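Local coordinates for beta-1,4-mannanase (Caldicellulosiruptor saccharolyticus, PDB 1PMH), which hydrolyses beta-1,4-linked mannans and, through the carbohydrate-binding module seen here, binds mannan chains such as mannohexaose, at the calcium ion site and the alpha-D-mannopyranose and beta-D-mannopyranose site. Numbering follows the deposited sequence.

Contact 1: the calcium ion site. Residues 10-12, 44-47, 176-177. With CA (calcium ion), chain B.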
ATOM      1  N   ASP A  10      11.329  -0.619   0.958  1.00 18.04           N
ATOM      2  CA  ASP A  10      11.487   0.785   1.326  1.00 19.26           C
ATOM      3  C   ASP A  10      11.775   1.706   0.136  1.00 17.44           C
ATOM      4  O   ASP A  10      11.905   2.911   0.320  1.00 18.28           O
ATOM      5  CB  ASP A  10      12.544   0.996   2.409  1.00 20.19           C
ATOM      6  CG  ASP A  10      13.914   0.523   2.028  1.00 22.22           C
ATOM      7  OD1 ASP A  10      14.152   0.150   0.863  1.00 23.13           O
ATOM      8  OD2 ASP A  10      14.791   0.515   2.927  1.00 27.72           O
ATOM      9  N   PHE A  11      11.905   1.124  -1.048  1.00 18.29           N
ATOM     10  CA  PHE A  11      12.144   1.812  -2.308  1.00 18.10           C
ATOM     11  C   PHE A  11      13.498   2.519  -2.320  1.00 18.97           C
ATOM     12  O   PHE A  11      13.750   3.318  -3.225  1.00 19.57           O
ATOM     13  CB  PHE A  11      10.970   2.730  -2.670  1.00 17.00           C
ATOM     14  CG  PHE A  11       9.670   1.972  -2.578  1.00 16.21           C
ATOM     15  CD1 PHE A  11       9.336   1.067  -3.581  1.00 17.30           C
ATOM     16  CD2 PHE A  11       8.867   2.057  -1.452  1.00 16.54           C
ATOM     17  CE1 PHE A  11       8.225   0.261  -3.462  1.00 17.08           C
ATOM     18  CE2 PHE A  11       7.735   1.227  -1.320  1.00 16.20           C
ATOM     19  CZ  PHE A  11       7.419   0.357  -2.319  1.00 16.02           C
ATOM     20  N   GLU A  12      14.394   2.226  -1.379  1.00 19.80           N
ATOM     21  CA  GLU A  12      15.588   3.031  -1.219  1.00 20.77           C
ATOM     22  C   GLU A  12      16.635   2.734  -2.284  1.00 22.99           C
ATOM     23  O   GLU A  12      17.575   3.508  -2.430  1.00 24.13           O
ATOM     24  CB  GLU A  12      16.119   2.951   0.207  1.00 23.56           C
ATOM     25  CG  GLU A  12      15.224   3.659   1.213  1.00 23.00           C
ATOM     26  CD  GLU A  12      14.952   5.108   0.846  1.00 20.21           C
ATOM     27  OE1 GLU A  12      15.910   5.956   0.814  1.00 22.51           O
ATOM     28  OE2 GLU A  12      13.770   5.414   0.574  1.00 19.05           O
ATOM     29  N   ASN A  44      15.526   8.759   4.030  1.00 21.70           N
ATOM     30  CA  ASN A  44      14.384   8.186   3.329  1.00 18.99           C
ATOM     31  C   ASN A  44      14.127   8.997   2.072  1.00 18.67           C
ATOM     32  O   ASN A  44      13.411   9.984   2.066  1.00 19.48           O
ATOM     33  CB  ASN A  44      13.164   8.199   4.210  1.00 19.06           C
ATOM     34  CG  ASN A  44      12.022   7.434   3.562  1.00 18.30           C
ATOM     35  OD1 ASN A  44      12.109   7.057   2.387  1.00 18.29           O
ATOM     36  ND2 ASN A  44      10.929   7.267   4.272  1.00 19.90           N
ATOM     37  N   LYS A  45      14.799   8.578   1.007  1.00 19.03           N
ATOM     38  CA  LYS A  45      14.833   9.352  -0.234  1.00 20.16           C
ATOM     39  C   LYS A  45      13.677   9.077  -1.206  1.00 18.71           C
ATOM     40  O   LYS A  45      13.235   9.989  -1.918  1.00 19.65           O
ATOM     41  CB  LYS A  45      16.126   9.083  -0.992  1.00 21.76           C
ATOM     42  CG  LYS A  45      16.358   9.900  -2.246  1.00 24.28           C
ATOM     43  CD  LYS A  45      17.816   9.729  -2.605  1.00 29.64           C
ATOM     44  CE  LYS A  45      18.255  10.492  -3.801  1.00 30.77           C
ATOM     45  NZ  LYS A  45      19.768  10.553  -3.803  0.75 33.50           N
ATOM     46  N   TYR A  46      13.174   7.841  -1.195  1.00 17.37           N
ATOM     47  CA  TYR A  46      12.224   7.400  -2.202  1.00 16.98           C
ATOM     48  C   TYR A  46      10.957   6.814  -1.609  1.00 16.29           C
ATOM     49  O   TYR A  46      10.985   6.175  -0.566  1.00 16.83           O
ATOM     50  CB  TYR A  46      12.840   6.314  -3.103  1.00 17.91           C
ATOM     51  CG  TYR A  46      14.085   6.723  -3.888  1.00 19.63           C
ATOM     52  CD1 TYR A  46      13.988   7.453  -5.068  1.00 20.09           C
ATOM     53  CD2 TYR A  46      15.347   6.362  -3.444  1.00 20.22           C
ATOM     54  CE1 TYR A  46      15.143   7.828  -5.792  1.00 23.34           C
ATOM     55  CE2 TYR A  46      16.500   6.700  -4.161  1.00 22.01           C
ATOM     56  CZ  TYR A  46      16.375   7.423  -5.315  1.00 24.31           C
ATOM     57  OH  TYR A  46      17.491   7.767  -6.040  1.00 29.65           O
ATOM     58  N   ALA A  47       9.854   6.924  -2.339  1.00 15.91           N
ATOM     59  CA  ALA A  47       8.581   6.312  -2.002  1.00 16.05           C
ATOM     60  C   ALA A  47       7.899   5.893  -3.280  1.00 15.06           C
ATOM     61  O   ALA A  47       8.221   6.379  -4.355  1.00 17.41           O
ATOM     62  CB  ALA A  47       7.724   7.267  -1.203  1.00 16.98           C
ATOM     63  N   ASP A 176       5.186   3.598   1.457  1.00 14.84           N
ATOM     64  CA  ASP A 176       6.605   3.434   1.798  1.00 14.74           C
ATOM     65  C   ASP A 176       6.701   2.436   2.943  1.00 15.39           C
ATOM     66  O   ASP A 176       5.737   2.151   3.658  1.00 15.69           O
ATOM     67  CB  ASP A 176       7.252   4.772   2.174  1.00 15.66           C
ATOM     68  CG  ASP A 176       8.753   4.852   1.951  1.00 15.60           C
ATOM     69  OD1 ASP A 176       9.371   3.852   1.554  1.00 16.41           O
ATOM     70  OD2 ASP A 176       9.333   5.915   2.181  1.00 17.73           O
ATOM     71  N   ASN A 177       7.931   1.960   3.131  1.00 15.93           N
ATOM     72  CA  ASN A 177       8.245   1.127   4.297  1.00 17.25           C
ATOM     73  C   ASN A 177       7.254  -0.014   4.464  1.00 15.85           C
ATOM     74  O   ASN A 177       6.727  -0.269   5.558  1.00 17.27           O
ATOM     75  CB  ASN A 177       8.360   1.990   5.536  1.00 18.27           C
ATOM     76  CG  ASN A 177       9.529   2.944   5.436  1.00 19.99           C
ATOM     77  OD1 ASN A 177      10.539   2.640   4.799  1.00 20.89           O
ATOM     78  ND2 ASN A 177       9.421   4.093   6.051  1.00 24.21           N
TER
HETATM   79 CA    CA B 300      11.558   5.017   1.316  1.00 16.50          CA
HETATM   80  O   HOH W   1      12.201   4.215   3.398  1.00 18.40           O
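The calcium ion sits in an all-oxygen shell built from three stretches of the chain, in the beta-sandwich of this carbohydrate-binding module. Seven oxygens are seen around it. Two are backbone carbonyls: Tyr46 O lies 2.3 Å from the calcium CA and comes from the residue just before strand 47-53, and Asp10 O belongs to the loop after strand 7-9. Glu12 gives one carboxylate oxygen, OE2, at 2.4 Å from the ion. Asn44 points its amide oxygen OD1 at the metal. Asp176, on strand 172-181, grips it with both carboxylate oxygens, OD1 at 2.5 Å and OD2 at 2.6 Å from CA. Water 1 completes the observed shell. That water is held from outside by Asn177 OD1 at 2.7 Å.

A second layer fixes these groups. The Glu12 chain bends at chi2 (-55°), which brings its carboxylate back to the metal. Backbone N-H groups of the 44-46 loop then hold it: Lys45 N bonds to OE1 and Tyr46 N to OE2, each on a syn lone pair. OE2 therefore serves both the calcium and a peptide N-H. Asn44 has CG anti to its backbone N (chi1 -172°). Its ND2 lies 3.0 Å from Asp176 OD2, which sits in the amide plane. This bond fixes the amide flip, so that OD1 faces the ion. Asn177 N meets Asp176 OD1 at 2.9 Å from above the carboxylate plane. The Phe11 ring turns its edge to the same OD1. Asp10 OD1 accepts a hydrogen bond from Glu12 N, which lies above its carboxylate plane, and braces the 10-12 turn.

The carboxylates of Glu12 and Asp176, if ionised as expected, would balance the charge of the calcium. The site most likely has a structural role, tying two loops to strand 172-181 and stabilising the fold.

Contact 2: the alpha-D-mannopyranose and beta-D-mannopyranose site. Residues 23, 59-60, 62, 74, 106, 110, 113, 115, 120, 155, 161, 165. With MAN (alpha-D-mannopyranose), chain H; BMA (beta-D-mannopyranose), chain C; BMA (beta-D-mannopyranose), chain D; BMA (beta-D-mannopyranose), chain E; BMA (beta-D-mannopyranose), chain F; BMA (beta-D-mannopyranose), chain G.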
ATOM      1  N   TRP A  23      -2.448  -8.363 -11.662  1.00 19.91           N
ATOM      2  CA  TRP A  23      -2.818  -9.231 -12.762  1.00 23.03           C
ATOM      3  C   TRP A  23      -3.187  -8.286 -13.897  1.00 21.58           C
ATOM      4  O   TRP A  23      -3.195  -7.081 -13.742  1.00 20.53           O
ATOM      5  CB  TRP A  23      -3.950 -10.200 -12.383  1.00 23.61           C
ATOM      6  CG  TRP A  23      -5.137  -9.524 -11.797  1.00 21.14           C
ATOM      7  CD1 TRP A  23      -6.129  -8.908 -12.471  1.00 21.99           C
ATOM      8  CD2 TRP A  23      -5.438  -9.371 -10.410  1.00 19.62           C
ATOM      9  NE1 TRP A  23      -7.031  -8.364 -11.590  1.00 21.74           N
ATOM     10  CE2 TRP A  23      -6.618  -8.619 -10.311  1.00 20.39           C
ATOM     11  CE3 TRP A  23      -4.809  -9.771  -9.226  1.00 20.13           C
ATOM     12  CZ2 TRP A  23      -7.157  -8.228  -9.081  1.00 20.54           C
ATOM     13  CZ3 TRP A  23      -5.354  -9.410  -8.039  1.00 20.27           C
ATOM     14  CH2 TRP A  23      -6.494  -8.647  -7.958  1.00 20.89           C
ATOM     15  N   GLY A  59     -19.400   3.726  -5.646  1.00 18.43           N
ATOM     16  CA  GLY A  59     -19.181   3.445  -4.247  1.00 19.17           C
ATOM     17  C   GLY A  59     -18.067   2.469  -3.974  1.00 17.85           C
ATOM     18  O   GLY A  59     -17.764   2.246  -2.810  1.00 19.26           O
ATOM     19  N   TRP A  60     -17.508   1.869  -5.025  1.00 18.46           N
ATOM     20  CA  TRP A  60     -16.377   0.936  -4.857  1.00 17.63           C
ATOM     21  C   TRP A  60     -15.524   0.962  -6.132  1.00 17.55           C
ATOM     22  O   TRP A  60     -15.570   0.045  -6.952  1.00 20.58           O
ATOM     23  CB  TRP A  60     -16.889  -0.465  -4.507  1.00 18.58           C
ATOM     24  CG  TRP A  60     -15.776  -1.307  -3.991  1.00 18.34           C
ATOM     25  CD1 TRP A  60     -15.053  -2.186  -4.722  1.00 17.90           C
ATOM     26  CD2 TRP A  60     -15.209  -1.307  -2.688  1.00 17.08           C
ATOM     27  NE1 TRP A  60     -14.079  -2.759  -3.942  1.00 17.77           N
ATOM     28  CE2 TRP A  60     -14.143  -2.229  -2.687  1.00 17.70           C
ATOM     29  CE3 TRP A  60     -15.523  -0.651  -1.497  1.00 17.56           C
ATOM     30  CZ2 TRP A  60     -13.401  -2.514  -1.537  1.00 16.63           C
ATOM     31  CZ3 TRP A  60     -14.795  -0.926  -0.389  1.00 18.38           C
ATOM     32  CH2 TRP A  60     -13.741  -1.832  -0.413  1.00 18.00           C
ATOM     33  N   GLN A  62     -12.409   0.335  -7.583  1.00 16.67           N
ATOM     34  CA  GLN A  62     -11.333  -0.515  -7.111  1.00 15.98           C
ATOM     35  C   GLN A  62     -10.142  -0.565  -8.057  1.00 16.43           C
ATOM     36  O   GLN A  62     -10.292  -0.513  -9.280  1.00 20.80           O
ATOM     37  CB  GLN A  62     -11.900  -1.944  -6.949  1.00 18.13           C
ATOM     38  CG  GLN A  62     -10.987  -2.970  -6.306  1.00 17.09           C
ATOM     39  CD  GLN A  62     -11.614  -4.334  -6.247  1.00 17.76           C
ATOM     40  OE1 GLN A  62     -12.755  -4.498  -5.765  1.00 19.37           O
ATOM     41  NE2 GLN A  62     -10.911  -5.348  -6.705  1.00 19.58           N
ATOM     42  N   GLU A  74       4.992 -15.927  -9.555  1.00 18.18           N
ATOM     43  CA  GLU A  74       4.479 -17.228  -9.168  1.00 18.83           C
ATOM     44  C   GLU A  74       5.381 -17.912  -8.144  1.00 18.56           C
ATOM     45  O   GLU A  74       5.181 -19.082  -7.810  1.00 20.46           O
ATOM     46  CB  GLU A  74       4.047 -18.208 -10.256  0.50 20.04           C
ATOM     47  CG  GLU A  74       2.763 -17.812 -10.935  0.50 19.27           C
ATOM     48  CD  GLU A  74       1.520 -18.022 -10.107  0.50 20.19           C
ATOM     49  OE1 GLU A  74       1.510 -18.486  -8.940  0.50 19.04           O
ATOM     50  OE2 GLU A  74       0.496 -17.627 -10.684  0.50 19.77           O
ATOM     51  N   LYS A 106      -7.261  -2.482   1.334  1.00 13.95           N
ATOM     52  CA  LYS A 106      -7.028  -3.820   1.871  1.00 14.04           C
ATOM     53  C   LYS A 106      -5.580  -4.202   1.623  1.00 13.00           C
ATOM     54  O   LYS A 106      -5.008  -3.827   0.616  1.00 13.95           O
ATOM     55  CB  LYS A 106      -7.943  -4.862   1.255  1.00 14.62           C
ATOM     56  CG  LYS A 106      -9.416  -4.545   1.290  1.00 15.76           C
ATOM     57  CD  LYS A 106     -10.291  -5.711   0.882  1.00 17.02           C
ATOM     58  CE  LYS A 106     -11.778  -5.451   1.124  1.00 18.75           C
ATOM     59  NZ  LYS A 106     -12.578  -6.662   0.739  1.00 19.85           N
ATOM     60  N   ASN A 110      -1.995 -12.827  -1.704  1.00 14.63           N
ATOM     61  CA  ASN A 110      -2.786 -13.450  -2.758  1.00 15.71           C
ATOM     62  C   ASN A 110      -2.472 -14.913  -2.976  1.00 15.44           C
ATOM     63  O   ASN A 110      -2.028 -15.321  -4.022  1.00 16.67           O
ATOM     64  CB  ASN A 110      -2.705 -12.603  -4.030  1.00 15.83           C
ATOM     65  CG  ASN A 110      -3.741 -12.987  -5.062  1.00 15.95           C
ATOM     66  OD1 ASN A 110      -4.754 -13.629  -4.722  1.00 17.50           O
ATOM     67  ND2 ASN A 110      -3.500 -12.571  -6.319  1.00 17.09           N
ATOM     68  N   TRP A 113      -6.406 -15.451  -2.048  1.00 16.38           N
ATOM     69  CA  TRP A 113      -6.869 -14.114  -1.646  1.00 16.04           C
ATOM     70  C   TRP A 113      -7.177 -14.077  -0.148  1.00 15.34           C
ATOM     71  O   TRP A 113      -8.307 -14.213   0.300  1.00 17.13           O
ATOM     72  CB  TRP A 113      -8.064 -13.639  -2.467  1.00 16.30           C
ATOM     73  CG  TRP A 113      -8.438 -12.203  -2.191  1.00 16.51           C
ATOM     74  CD1 TRP A 113      -9.405 -11.750  -1.312  1.00 17.42           C
ATOM     75  CD2 TRP A 113      -7.901 -11.065  -2.807  1.00 16.86           C
ATOM     76  NE1 TRP A 113      -9.476 -10.375  -1.321  1.00 17.53           N
ATOM     77  CE2 TRP A 113      -8.589  -9.939  -2.265  1.00 17.23           C
ATOM     78  CE3 TRP A 113      -6.938 -10.884  -3.806  1.00 16.82           C
ATOM     79  CZ2 TRP A 113      -8.304  -8.635  -2.690  1.00 17.83           C
ATOM     80  CZ3 TRP A 113      -6.662  -9.573  -4.200  1.00 18.30           C
ATOM     81  CH2 TRP A 113      -7.349  -8.510  -3.633  1.00 18.18           C
ATOM     82  N   GLU A 115      -7.131 -11.793   3.001  1.00 15.52           N
ATOM     83  CA  GLU A 115      -7.083 -10.456   3.533  1.00 15.61           C
ATOM     84  C   GLU A 115      -6.438 -10.484   4.906  1.00 15.69           C
ATOM     85  O   GLU A 115      -6.873 -11.211   5.792  1.00 17.96           O
ATOM     86  CB  GLU A 115      -8.475  -9.832   3.599  0.65 18.21           C
ATOM     87  CG  GLU A 115      -9.111  -9.789   2.215  0.65 18.34           C
ATOM     88  CD  GLU A 115     -10.471  -9.153   2.069  0.65 21.25           C
ATOM     89  OE1 GLU A 115     -10.863  -8.494   3.020  0.65 21.85           O
ATOM     90  OE2 GLU A 115     -11.073  -9.250   0.984  0.65 17.42           O
ATOM     91  N   PHE A 120     -12.112   1.064   5.875  1.00 17.80           N
ATOM     92  CA  PHE A 120     -13.112   1.692   5.041  1.00 17.28           C
ATOM     93  C   PHE A 120     -13.276   3.156   5.404  1.00 18.09           C
ATOM     94  O   PHE A 120     -13.003   3.562   6.514  1.00 19.84           O
ATOM     95  CB  PHE A 120     -14.469   0.970   5.212  1.00 18.41           C
ATOM     96  CG  PHE A 120     -14.413  -0.449   4.767  1.00 19.48           C
ATOM     97  CD1 PHE A 120     -13.931  -1.459   5.603  1.00 23.51           C
ATOM     98  CD2 PHE A 120     -14.877  -0.787   3.526  1.00 20.94           C
ATOM     99  CE1 PHE A 120     -13.878  -2.748   5.131  1.00 24.38           C
ATOM    100  CE2 PHE A 120     -14.839  -2.074   3.075  1.00 22.46           C
ATOM    101  CZ  PHE A 120     -14.299  -3.059   3.852  1.00 24.14           C
ATOM    102  N   ARG A 155       1.933 -18.538  -1.781  1.00 14.84           N
ATOM    103  CA  ARG A 155       2.133 -17.772  -2.990  1.00 14.83           C
ATOM    104  C   ARG A 155       2.527 -16.341  -2.626  1.00 14.75           C
ATOM    105  O   ARG A 155       1.827 -15.679  -1.876  1.00 16.63           O
ATOM    106  CB  ARG A 155       0.845 -17.788  -3.800  1.00 15.22           C
ATOM    107  CG  ARG A 155       0.920 -17.240  -5.177  1.00 14.75           C
ATOM    108  CD  ARG A 155      -0.356 -17.586  -5.941  1.00 16.13           C
ATOM    109  NE  ARG A 155      -0.366 -17.085  -7.310  1.00 16.68           N
ATOM    110  CZ  ARG A 155      -0.777 -15.884  -7.650  1.00 17.16           C
ATOM    111  NH1 ARG A 155      -1.201 -15.009  -6.753  1.00 20.73           N
ATOM    112  NH2 ARG A 155      -0.731 -15.541  -8.932  1.00 19.04           N
ATOM    113  N   GLN A 161      -5.093  -3.257  -2.248  1.00 13.19           N
ATOM    114  CA  GLN A 161      -6.278  -2.858  -2.946  1.00 13.44           C
ATOM    115  C   GLN A 161      -6.688  -1.476  -2.460  1.00 13.51           C
ATOM    116  O   GLN A 161      -6.679  -1.228  -1.278  1.00 14.10           O
ATOM    117  CB  GLN A 161      -7.396  -3.857  -2.730  1.00 14.36           C
ATOM    118  CG  GLN A 161      -8.662  -3.490  -3.487  1.00 15.01           C
ATOM    119  CD  GLN A 161      -9.706  -4.570  -3.306  1.00 16.13           C
ATOM    120  OE1 GLN A 161     -10.656  -4.407  -2.518  1.00 18.88           O
ATOM    121  NE2 GLN A 161      -9.552  -5.669  -3.999  1.00 17.78           N
ATOM    122  N   GLN A 165     -14.696   5.327  -2.511  1.00 16.65           N
ATOM    123  CA  GLN A 165     -16.069   5.173  -1.997  1.00 17.45           C
ATOM    124  C   GLN A 165     -16.766   6.512  -2.165  1.00 17.64           C
ATOM    125  O   GLN A 165     -16.731   7.398  -1.332  1.00 18.90           O
ATOM    126  CB  GLN A 165     -16.070   4.720  -0.542  1.00 18.08           C
ATOM    127  CG  GLN A 165     -15.499   3.327  -0.308  1.00 17.48           C
ATOM    128  CD  GLN A 165     -15.534   2.910   1.119  1.00 17.47           C
ATOM    129  OE1 GLN A 165     -14.609   3.280   1.862  1.00 20.38           O
ATOM    130  NE2 GLN A 165     -16.543   2.218   1.530  1.00 21.98           N
TER
HETATM  131  C1  MAN H   1     -22.035  -0.606   0.238  1.00 23.31           C
HETATM  132  C2  MAN H   1     -21.524  -1.063  -1.123  1.00 19.82           C
HETATM  133  C3  MAN H   1     -20.682  -2.323  -0.900  1.00 19.16           C
HETATM  134  C4  MAN H   1     -19.574  -2.075   0.126  1.00 20.67           C
HETATM  135  C5  MAN H   1     -20.078  -1.340   1.356  1.00 26.76           C
HETATM  136  C6  MAN H   1     -18.874  -0.848   2.160  1.00 31.83           C
HETATM  137  O1  MAN H   1     -22.973  -1.529   0.707  1.00 25.37           O
HETATM  138  O2  MAN H   1     -20.720  -0.065  -1.737  1.00 21.09           O
HETATM  139  O3  MAN H   1     -20.141  -2.777  -2.119  1.00 18.72           O
HETATM  140  O4  MAN H   1     -19.105  -3.313   0.637  1.00 20.03           O
HETATM  141  O5  MAN H   1     -20.931  -0.248   1.034  1.00 25.71           O
HETATM  142  O6  MAN H   1     -19.255  -0.456   3.453  1.00 40.31           O
HETATM  143  C1  BMA C   2     -17.860  -3.739   0.105  1.00 19.69           C
HETATM  144  C2  BMA C   2     -17.255  -4.707   1.095  1.00 18.99           C
HETATM  145  C3  BMA C   2     -15.910  -5.164   0.548  1.00 19.54           C
HETATM  146  C4  BMA C   2     -16.021  -5.563  -0.891  1.00 18.90           C
HETATM  147  C5  BMA C   2     -16.697  -4.495  -1.761  1.00 18.36           C
HETATM  148  C6  BMA C   2     -16.901  -4.874  -3.205  1.00 18.86           C
HETATM  149  O2  BMA C   2     -18.099  -5.837   1.213  1.00 20.64           O
HETATM  150  O3  BMA C   2     -15.312  -6.160   1.371  1.00 20.34           O
HETATM  151  O4  BMA C   2     -14.691  -5.720  -1.324  1.00 18.53           O
HETATM  152  O5  BMA C   2     -17.970  -4.198  -1.206  1.00 18.85           O
HETATM  153  O6  BMA C   2     -17.595  -6.097  -3.314  1.00 20.57           O
HETATM  154  C1  BMA D   3     -14.471  -6.800  -2.184  1.00 18.00           C
HETATM  155  C2  BMA D   3     -13.176  -6.596  -2.909  1.00 17.64           C
HETATM  156  C3  BMA D   3     -12.946  -7.821  -3.787  1.00 17.69           C
HETATM  157  C4  BMA D   3     -13.047  -9.098  -2.934  1.00 18.20           C
HETATM  158  C5  BMA D   3     -14.315  -9.115  -2.106  1.00 19.83           C
HETATM  159  C6  BMA D   3     -14.293 -10.305  -1.164  1.00 21.38           C
HETATM  160  O2  BMA D   3     -12.127  -6.472  -1.975  1.00 17.67           O
HETATM  161  O3  BMA D   3     -11.698  -7.663  -4.474  1.00 18.88           O
HETATM  162  O4  BMA D   3     -13.205 -10.205  -3.778  1.00 19.16           O
HETATM  163  O5  BMA D   3     -14.425  -7.944  -1.342  1.00 18.08           O
HETATM  164  O6  BMA D   3     -15.544 -10.406  -0.580  1.00 24.96           O
HETATM  165  C1  BMA E   4     -12.043 -10.900  -4.081  1.00 18.62           C
HETATM  166  C2  BMA E   4     -12.480 -12.292  -4.529  1.00 20.92           C
HETATM  167  C3  BMA E   4     -11.197 -12.989  -4.896  1.00 19.89           C
HETATM  168  C4  BMA E   4     -10.407 -12.212  -5.929  1.00 21.29           C
HETATM  169  C5  BMA E   4     -10.167 -10.759  -5.504  1.00 20.66           C
HETATM  170  C6  BMA E   4      -9.450  -9.855  -6.498  1.00 20.41           C
HETATM  171  O2  BMA E   4     -13.355 -12.225  -5.623  1.00 21.96           O
HETATM  172  O3  BMA E   4     -11.520 -14.295  -5.340  1.00 23.23           O
HETATM  173  O4  BMA E   4      -9.142 -12.797  -6.026  1.00 21.73           O
HETATM  174  O5  BMA E   4     -11.435 -10.223  -5.162  1.00 18.91           O
HETATM  175  O6  BMA E   4     -10.126  -9.825  -7.724  1.00 21.71           O
HETATM  176  C1  BMA F   5      -8.593 -12.814  -7.355  1.00 21.26           C
HETATM  177  C2  BMA F   5      -7.093 -13.014  -7.306  1.00 21.22           C
HETATM  178  C3  BMA F   5      -6.526 -13.055  -8.733  1.00 20.55           C
HETATM  179  C4  BMA F   5      -7.239 -14.205  -9.466  1.00 25.19           C
HETATM  180  C5  BMA F   5      -8.764 -14.078  -9.427  1.00 26.14           C
HETATM  181  C6  BMA F   5      -9.588 -15.213 -10.034  0.50 25.88           C
HETATM  182  O2  BMA F   5      -6.788 -14.122  -6.488  1.00 21.34           O
HETATM  183  O3  BMA F   5      -5.155 -13.400  -8.641  1.00 23.58           O
HETATM  184  O4  BMA F   5      -6.932 -14.224 -10.834  1.00 30.40           O
HETATM  185  O5  BMA F   5      -9.147 -13.938  -8.089  1.00 23.42           O
HETATM  186  O6  BMA F   5     -10.932 -14.780 -10.110  0.50 24.19           O
HETATM  187  C1  BMA G   6      -6.755 -15.614 -11.236  0.50 28.33           C
HETATM  188  C2  BMA G   6      -7.123 -15.949 -12.682  0.50 27.40           C
HETATM  189  C3  BMA G   6      -6.556 -17.293 -13.138  0.50 31.26           C
HETATM  190  C4  BMA G   6      -5.032 -17.262 -13.034  0.50 28.30           C
HETATM  191  C5  BMA G   6      -4.672 -16.930 -11.591  0.50 26.61           C
HETATM  192  C6  BMA G   6      -3.190 -16.654 -11.326  0.50 23.04           C
HETATM  193  O2  BMA G   6      -6.638 -14.939 -13.546  0.50 37.91           O
HETATM  194  O3  BMA G   6      -7.006 -17.578 -14.450  0.50 31.65           O
HETATM  195  O4  BMA G   6      -4.482 -18.515 -13.384  0.50 36.19           O
HETATM  196  O5  BMA G   6      -5.363 -15.807 -11.074  0.50 24.66           O
HETATM  197  O6  BMA G   6      -2.776 -15.393 -11.840  0.50 28.39           O
HETATM  198  O   HOH W   2     -18.812   1.616  -0.404  1.00 23.36           O
HETATM  199  O   HOH W   3      -2.024 -13.007  -9.598  1.00 27.84           O
HETATM  200  O   HOH W   4     -17.899   1.538   4.326  1.00 28.23           O
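This is the glycan-binding groove of a family 27 carbohydrate-binding module, and mannohexaose lies along it. The indoles of Trp23 and Trp60 lie nearly parallel (about 17°), facing the sugar chain from one side; Trp113 stands at about 71° to Trp60. Trp60 and Trp113 have CG anti to the backbone N. C5 of BMA (chain C) lies 3.7 Å from the centroid of the Trp60 six-membered ring, and its C6 lies over the five-membered ring. C5 of BMA (chain E) sits over the centre of the Trp113 indole, 3.5 Å from CD2. Trp23 takes the crowded chi1 position (52°) and offers its benzo rim. Its CH2 touches C6 of BMA (chain E), and C3 of BMA (chain F) lies over the rim of a face.

Polar groups grip BMA (chain D) between Trp60 and Trp113. The amide of Gln161 reads two neighbouring hydroxyls: OE1 accepts from O2 at 2.6 Å on an in-plane lone pair, and NE2 donates to O3. Lys106 reaches in with an extended chain. Its NZ is 2.8 Å from the same O2 and also bonds O3 and O4 of BMA (chain C). Glu115 OE2 holds that ammonium by a salt bridge and accepts a hydrogen bond from Trp113 NE1 on its anti lone pair, in the indole plane. Gln62 OE1 similarly fixes Trp60 NE1. An alanine in place of Trp113 would remove the indole platform and would probably weaken the hold on BMA (chain E) and leave Glu115 less well positioned.

Asn110 repeats the amide reading on BMA (chain F), with OD1 2.7 Å from O2 and ND2 3.0 Å from O3. Arg155 NH1 bonds Asn110 O, while its NE and NH2 grip Glu74 side-on.

Contact 1 and contact 2 lie about 22 Å apart, measured between the centres of their C-alpha atoms. They have no residue in common, and both belong to the one chain of the assembly. The calcium of contact 1 makes no direct contact with the mannohexaose. The sites come within about a dozen residues in sequence at several points: Glu12 and Trp23, Ala47 of strand 47-53 and Gly59, and Gln165 ending strand 157-165 and Asp176 on strand 172-181. The metal probably supports the sandwich from afar rather than taking part in recognition. The structure alone does not show whether calcium affects sugar binding.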